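Local structure of L-asparagine oxygenase (Streptomyces coelicolor, 2OG5) at residues 51-64 with 123-135. The protein hydroxylates free L-asparagine at its beta-carbon, an iron(II)- and 2-oxoglutarate-dependent step that supplies (2S,3S)-3-hydroxyasparagine for the lipopeptide calcium-dependent antibiotic. Sequence-based numbering, arbitrary orientation.
With ACY (acetic acid), chain C.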
# COMPACT_ATOMS: atom_id res chain seq x y z
N ILE A 51 -12.04 -18.84 -7.84
CA ILE A 51 -10.80 -18.58 -8.55
C ILE A 51 -9.60 -18.54 -7.57
O ILE A 51 -8.56 -19.13 -7.84
CB ILE A 51 -10.87 -17.25 -9.33
CG1 ILE A 51 -11.91 -17.33 -10.46
CG2 ILE A 51 -9.52 -16.90 -9.93
CD1 ILE A 51 -12.37 -15.97 -10.97
N ALA A 52 -9.78 -17.85 -6.45
CA ALA A 52 -8.72 -17.72 -5.45
C ALA A 52 -8.36 -19.06 -4.83
O ALA A 52 -7.18 -19.37 -4.67
CB ALA A 52 -9.13 -16.73 -4.37
N TRP A 53 -9.36 -19.87 -4.51
CA TRP A 53 -9.10 -21.19 -3.94
C TRP A 53 -8.38 -22.11 -4.92
O TRP A 53 -7.47 -22.85 -4.53
CB TRP A 53 -10.38 -21.86 -3.43
CG TRP A 53 -10.71 -21.47 -2.03
CD1 TRP A 53 -11.77 -20.71 -1.62
CD2 TRP A 53 -9.97 -21.80 -0.85
NE1 TRP A 53 -11.74 -20.56 -0.25
CE2 TRP A 53 -10.64 -21.21 0.24
CE3 TRP A 53 -8.80 -22.53 -0.61
CZ2 TRP A 53 -10.18 -21.34 1.56
CZ3 TRP A 53 -8.34 -22.66 0.70
CH2 TRP A 53 -9.04 -22.06 1.77
N LYS A 54 -8.79 -22.07 -6.18
CA LYS A 54 -8.14 -22.87 -7.22
C LYS A 54 -6.67 -22.48 -7.37
O LYS A 54 -5.79 -23.34 -7.46
CB LYS A 54 -8.88 -22.71 -8.55
CG LYS A 54 -8.35 -23.59 -9.69
CD LYS A 54 -9.23 -23.45 -10.92
CE LYS A 54 -8.58 -24.06 -12.17
NZ LYS A 54 -8.96 -23.32 -13.42
N LEU A 55 -6.39 -21.18 -7.40
CA LEU A 55 -5.01 -20.70 -7.47
C LEU A 55 -4.22 -21.14 -6.24
O LEU A 55 -3.12 -21.70 -6.36
CB LEU A 55 -4.99 -19.18 -7.58
CG LEU A 55 -3.62 -18.49 -7.64
CD1 LEU A 55 -2.79 -18.95 -8.82
CD2 LEU A 55 -3.86 -17.00 -7.68
N ALA A 56 -4.78 -20.90 -5.06
CA ALA A 56 -4.09 -21.19 -3.80
C ALA A 56 -3.77 -22.68 -3.62
O ALA A 56 -2.73 -23.02 -3.04
CB ALA A 56 -4.93 -20.70 -2.63
N THR A 57 -4.65 -23.55 -4.10
CA THR A 57 -4.51 -25.00 -3.85
C THR A 57 -3.90 -25.78 -5.01
O THR A 57 -3.30 -26.83 -4.78
CB THR A 57 -5.86 -25.65 -3.49
OG1 THR A 57 -6.78 -25.50 -4.58
CG2 THR A 57 -6.44 -25.04 -2.22
N GLN A 58 -4.05 -25.28 -6.25
CA GLN A 58 -3.62 -26.05 -7.43
C GLN A 58 -2.37 -25.53 -8.12
O GLN A 58 -1.67 -26.31 -8.76
CB GLN A 58 -4.76 -26.15 -8.46
CG GLN A 58 -6.07 -26.68 -7.91
CD GLN A 58 -7.06 -27.07 -9.01
OE1 GLN A 58 -6.89 -26.72 -10.18
NE2 GLN A 58 -8.11 -27.78 -8.63
N ALA A 59 -2.08 -24.24 -8.02
CA ALA A 59 -0.92 -23.70 -8.73
C ALA A 59 0.39 -24.27 -8.18
O ALA A 59 0.54 -24.44 -6.98
CB ALA A 59 -0.91 -22.18 -8.66
N THR A 60 1.32 -24.59 -9.08
CA THR A 60 2.62 -25.10 -8.68
C THR A 60 3.49 -23.97 -8.14
O THR A 60 3.34 -22.81 -8.54
CB THR A 60 3.34 -25.83 -9.83
OG1 THR A 60 3.58 -24.92 -10.91
CG2 THR A 60 2.50 -26.99 -10.33
N GLY A 61 4.38 -24.31 -7.22
CA GLY A 61 5.28 -23.34 -6.61
C GLY A 61 4.62 -22.59 -5.48
O GLY A 61 3.61 -23.03 -4.92
N ARG A 62 5.18 -21.42 -5.15
CA ARG A 62 4.70 -20.61 -4.04
C ARG A 62 4.73 -19.16 -4.47
O ARG A 62 5.41 -18.83 -5.44
CB ARG A 62 5.60 -20.81 -2.84
CG ARG A 62 5.62 -22.24 -2.33
CD ARG A 62 6.32 -22.30 -1.00
NE ARG A 62 7.69 -21.83 -1.13
CZ ARG A 62 8.46 -21.45 -0.11
NH1 ARG A 62 8.01 -21.48 1.14
NH2 ARG A 62 9.69 -21.02 -0.35
N PRO A 63 3.99 -18.29 -3.77
CA PRO A 63 3.79 -16.90 -4.21
C PRO A 63 4.99 -16.10 -4.71
O PRO A 63 4.82 -15.30 -5.63
CB PRO A 63 3.20 -16.24 -2.96
CG PRO A 63 2.37 -17.31 -2.38
CD PRO A 63 3.19 -18.56 -2.56
N ASP A 64 6.17 -16.26 -4.13
CA ASP A 64 7.34 -15.49 -4.60
C ASP A 64 7.98 -16.05 -5.88
O ASP A 64 8.83 -15.40 -6.48
CB ASP A 64 8.38 -15.37 -3.49
CG ASP A 64 7.86 -14.58 -2.32
OD1 ASP A 64 7.73 -13.35 -2.45
OD2 ASP A 64 7.54 -15.19 -1.28
N GLN A 123 4.19 -13.77 3.85
CA GLN A 123 3.42 -14.92 3.37
C GLN A 123 4.19 -15.64 2.27
O GLN A 123 4.06 -15.31 1.09
CB GLN A 123 2.04 -14.46 2.88
CG GLN A 123 1.09 -15.58 2.49
CD GLN A 123 0.70 -16.45 3.67
OE1 GLN A 123 0.35 -15.95 4.73
NE2 GLN A 123 0.78 -17.76 3.48
N ARG A 124 5.00 -16.62 2.66
CA ARG A 124 5.80 -17.39 1.72
C ARG A 124 5.01 -18.56 1.14
O ARG A 124 5.28 -18.99 0.02
CB ARG A 124 7.07 -17.95 2.39
CG ARG A 124 8.05 -16.90 2.90
CD ARG A 124 8.71 -16.15 1.76
NE ARG A 124 9.70 -15.19 2.23
CZ ARG A 124 10.25 -14.26 1.45
NH1 ARG A 124 9.93 -14.17 0.17
NH2 ARG A 124 11.14 -13.41 1.95
N GLU A 125 4.07 -19.11 1.90
CA GLU A 125 3.26 -20.23 1.42
C GLU A 125 2.05 -19.75 0.64
O GLU A 125 1.55 -18.65 0.87
CB GLU A 125 2.79 -21.10 2.59
CG GLU A 125 3.93 -21.75 3.36
CD GLU A 125 4.73 -22.72 2.51
OE1 GLU A 125 4.15 -23.37 1.61
OE2 GLU A 125 5.95 -22.85 2.76
N ALA A 126 1.58 -20.59 -0.28
CA ALA A 126 0.35 -20.32 -1.01
C ALA A 126 -0.80 -20.17 -0.02
O ALA A 126 -0.88 -20.90 0.98
CB ALA A 126 0.05 -21.45 -2.01
N SER A 127 -1.68 -19.22 -0.29
CA SER A 127 -2.82 -18.96 0.57
C SER A 127 -3.86 -18.14 -0.18
O SER A 127 -3.56 -17.58 -1.24
CB SER A 127 -2.39 -18.21 1.83
OG SER A 127 -2.09 -16.85 1.55
N LEU A 128 -5.06 -18.07 0.38
CA LEU A 128 -6.13 -17.28 -0.21
C LEU A 128 -5.78 -15.78 -0.26
O LEU A 128 -6.04 -15.10 -1.26
CB LEU A 128 -7.43 -17.50 0.58
CG LEU A 128 -8.74 -17.50 -0.19
CD1 LEU A 128 -8.75 -18.59 -1.26
CD2 LEU A 128 -9.89 -17.70 0.79
N GLY A 129 -5.17 -15.27 0.81
CA GLY A 129 -4.75 -13.87 0.84
C GLY A 129 -3.71 -13.53 -0.21
O GLY A 129 -3.80 -12.51 -0.89
N ALA A 130 -2.71 -14.40 -0.34
CA ALA A 130 -1.71 -14.23 -1.40
C ALA A 130 -2.35 -14.27 -2.78
O ALA A 130 -1.97 -13.52 -3.68
CB ALA A 130 -0.61 -15.28 -1.30
N ALA A 131 -3.32 -15.17 -2.97
CA ALA A 131 -4.00 -15.31 -4.25
C ALA A 131 -4.72 -14.02 -4.61
O ALA A 131 -4.56 -13.48 -5.69
CB ALA A 131 -4.99 -16.50 -4.21
N VAL A 132 -5.53 -13.51 -3.69
CA VAL A 132 -6.26 -12.27 -3.94
C VAL A 132 -5.31 -11.10 -4.26
O VAL A 132 -5.51 -10.36 -5.24
CB VAL A 132 -7.15 -11.91 -2.74
CG1 VAL A 132 -7.70 -10.50 -2.87
CG2 VAL A 132 -8.27 -12.94 -2.60
N LEU A 133 -4.27 -10.93 -3.45
CA LEU A 133 -3.36 -9.80 -3.64
C LEU A 133 -2.58 -9.91 -4.94
O LEU A 133 -2.44 -8.91 -5.65
CB LEU A 133 -2.41 -9.67 -2.45
CG LEU A 133 -3.02 -9.04 -1.21
CD1 LEU A 133 -2.15 -9.34 0.01
CD2 LEU A 133 -3.21 -7.52 -1.36
N LEU A 134 -2.04 -11.08 -5.25
CA LEU A 134 -1.17 -11.17 -6.42
C LEU A 134 -1.99 -11.14 -7.72
O LEU A 134 -1.54 -10.60 -8.74
CB LEU A 134 -0.22 -12.37 -6.34
CG LEU A 134 0.83 -12.27 -5.22
CD1 LEU A 134 1.82 -13.44 -5.25
CD2 LEU A 134 1.59 -10.96 -5.26
N MET A 135 -3.21 -11.68 -7.70
CA MET A 135 -4.10 -11.54 -8.87
C MET A 135 -4.39 -10.07 -9.12
O MET A 135 -4.23 -9.58 -10.25
CB MET A 135 -5.41 -12.32 -8.68
CG MET A 135 -5.26 -13.82 -8.78
SD MET A 135 -6.82 -14.73 -8.77
CE MET A 135 -7.39 -14.45 -7.09
C ACY C . 11.00 -14.40 5.52
O ACY C . 11.65 -13.54 4.89
OXT ACY C . 10.43 -15.39 5.00
CH3 ACY C . 10.91 -14.22 7.00
O HOH W 1 5.38 -13.35 -0.40
O HOH W 2 7.08 -17.80 -1.70
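Ala52 enters helix 128-135 as a knob into the hole formed by Leu128, Ala131, Val132 and Met135. The small side chains of Ala52, Ala56 and Ala131 allow a close approach, 8.5 Å between the axes of helices 51-58 and 128-135, at an angle of 112°. Leu128 straddles the knob and the neighbouring indole: its CD1 lies over one face of Trp53, 3.4 Å from the centroid of the five-membered ring, a CH-pi contact almost along the ring normal, while its CD2 reaches NE1 and CE2. One turn beyond Ala131, Leu55 and Met135 reach toward each other, CD2 of Leu55 lying against CG of Met135. The bend of Met135 at chi3 (-68°) brings CE back against Ala52, and SD touches Ile51 CG2. Helix 66-76 packs on this side, placing Ala71 on Leu55 and Ala75 on Ile51 and Met135; Val132 and Leu134 touch Leu195 and Thr330 of the jelly-roll core.

Past helix 51-58, Pro63 wedges its ring against the loop before helix 128-135: CD lies 3.3 Å from Arg124 O, CG packs on Ala130 CB, and CB on Leu134 CD1. Ser127 N-caps helix 128-135, its OG accepting from Ala130 N.

Two salt bridges border the proline. Arg62 NH1 meets Glu125 OE2 at 3.0 Å, from above the carboxylate plane, and Arg124 NH1 meets Asp64 OD2 at 3.0 Å, again from above that plane. A different edge of the Arg124 guanidinium binds an acetic acid molecule, probably from the crystallisation liquor, through nearly straight bonds from NE and NH2. One water links Asp64 N and OD2 to Arg124 O, and Leu154 N donates to Asp64 OD1. Thus an apolar helix crossing passes into a charged, hydrated margin, where the acetic acid, if ionised, would share with Asp64 in balancing Arg124.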